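Local coordinates for cytokinesis protein 2 (Saccharomyces cerevisiae, PDB 4WPE) that binds phospholipids, probably through the F-BAR domain described here, and mediates the cytoskeletal rearrangements required for cytokinesis, at residues 197-200 / 201-204. Numbering follows the deposited sequence.
Sequences LKQE and YKAS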
loop_
_atom_site.group_PDB
_atom_site.type_symbol
_atom_site.label_atom_id
_atom_site.label_comp_id
_atom_site.label_asym_id
_atom_site.label_seq_id
_atom_site.Cartn_x
_atom_site.Cartn_y
_atom_site.Cartn_z
ATOM N N LEU A 197 68.494 9.297 -17.482
ATOM C CA LEU A 197 67.406 8.627 -16.785
ATOM C C LEU A 197 66.905 9.484 -15.630
ATOM O O LEU A 197 65.740 9.391 -15.239
ATOM C CB LEU A 197 67.852 7.252 -16.283
ATOM C CG LEU A 197 66.741 6.332 -15.773
ATOM C CD1 LEU A 197 65.465 6.478 -16.603
ATOM C CD2 LEU A 197 67.216 4.889 -15.777
ATOM N N LYS A 198 67.783 10.324 -15.088
ATOM C CA LYS A 198 67.361 11.289 -14.083
ATOM C C LYS A 198 66.389 12.270 -14.716
ATOM O O LYS A 198 65.331 12.542 -14.159
ATOM C CB LYS A 198 68.549 12.037 -13.483
ATOM C CG LYS A 198 69.133 11.395 -12.228
ATOM C CD LYS A 198 70.185 12.302 -11.603
ATOM C CE LYS A 198 70.716 11.737 -10.295
ATOM N NZ LYS A 198 71.664 12.685 -9.640
ATOM N N GLN A 199 66.732 12.781 -15.894
ATOM C CA GLN A 199 65.887 13.782 -16.536
ATOM C C GLN A 199 64.571 13.180 -17.036
ATOM O O GLN A 199 63.545 13.857 -17.064
ATOM C CB GLN A 199 66.647 14.470 -17.675
ATOM C CG GLN A 199 66.643 15.993 -17.561
ATOM C CD GLN A 199 67.557 16.503 -16.459
ATOM O OE1 GLN A 199 68.657 15.990 -16.266
ATOM N NE2 GLN A 199 67.096 17.511 -15.722
ATOM N N GLU A 200 64.599 11.904 -17.412
ATOM C CA GLU A 200 63.376 11.199 -17.795
ATOM C C GLU A 200 62.412 11.121 -16.620
ATOM O O GLU A 200 61.196 11.201 -16.786
ATOM C CB GLU A 200 63.691 9.791 -18.300
ATOM C CG GLU A 200 64.187 9.738 -19.728
ATOM C CD GLU A 200 64.347 8.319 -20.229
ATOM O OE1 GLU A 200 63.921 7.383 -19.516
ATOM O OE2 GLU A 200 64.905 8.136 -21.332
ATOM N N TYR A 201 62.979 10.963 -15.430
ATOM C CA TYR A 201 62.209 10.854 -14.199
ATOM C C TYR A 201 61.578 12.187 -13.803
ATOM O O TYR A 201 60.406 12.237 -13.435
ATOM C CB TYR A 201 63.109 10.327 -13.081
ATOM C CG TYR A 201 62.470 10.301 -11.717
ATOM C CD1 TYR A 201 61.381 9.480 -11.454
ATOM C CD2 TYR A 201 62.971 11.080 -10.685
ATOM C CE1 TYR A 201 60.801 9.451 -10.207
ATOM C CE2 TYR A 201 62.401 11.054 -9.434
ATOM C CZ TYR A 201 61.317 10.238 -9.199
ATOM O OH TYR A 201 60.747 10.214 -7.948
ATOM N N LYS A 202 62.353 13.265 -13.884
ATOM C CA LYS A 202 61.836 14.600 -13.588
ATOM C C LYS A 202 60.776 15.015 -14.605
ATOM O O LYS A 202 59.847 15.748 -14.273
ATOM C CB LYS A 202 62.974 15.626 -13.551
ATOM C CG LYS A 202 64.259 15.068 -12.963
ATOM C CD LYS A 202 65.238 16.141 -12.512
ATOM C CE LYS A 202 66.319 15.533 -11.621
ATOM N NZ LYS A 202 67.603 16.287 -11.662
ATOM N N ALA A 203 60.915 14.543 -15.841
ATOM C CA ALA A 203 59.897 14.775 -16.860
ATOM C C ALA A 203 58.619 14.026 -16.498
ATOM O O ALA A 203 57.516 14.561 -16.612
ATOM C CB ALA A 203 60.396 14.342 -18.225
ATOM N N SER A 204 58.783 12.783 -16.056
ATOM C CA SER A 204 57.656 11.947 -15.666
ATOM C C SER A 204 56.964 12.496 -14.424
ATOM O O SER A 204 55.752 12.348 -14.262
ATOM C CB SER A 204 58.119 10.510 -15.421
ATOM O OG SER A 204 57.014 9.647 -15.222
#
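K202 lays its aliphatic chain back over the preceding turn of helix 170-259, illustrating how a long side chain can line its own helix before its charge reaches water. With chi1 at -36°, CG stands beside the backbone N and opposite the carbonyl carbon, which turns the chain toward the 197-200 turn; beyond CG it runs extended. Its methylenes pass the carbonyl of K198, CD lying 4.0 Å from K198 O. That same oxygen accepts the amide of K202 at 3.1 Å, nearly straight at 161° and in the carbonyl plane. Y201 N bonds chiefly to L197 O, at 3.2 Å, and only weakly to K198 O. Q199, bent at chi2, crosses the lysine at a slant and brings NE2 to 4.0 Å from K202 CD, an amide against a methylene rather than a polar pair.

Y201 leaves the helix roughly at right angles to the K202 chain, its CG anti to the backbone N (chi1 174°), and its side chain touches K140 of helix 76-162. L197 rests on C143 of that helix, and the buried S204 hydrogen-bonds through OG to D135 there. A203 sets its methyl 3.4 Å from Q199 O, which also accepts the A203 amide in the helix's i to i+4 bonding.

Helices 76-162 and 170-259 thus run antiparallel in the long F-BAR bundle, here in a predicted coiled coil, while K198, Q199 and K202 occupy an exposed side. The ammonium groups of K198 and K202, 5.8 Å apart between NZ atoms, probably repel each other mildly and concentrate positive potential there, with solvent likely to screen them.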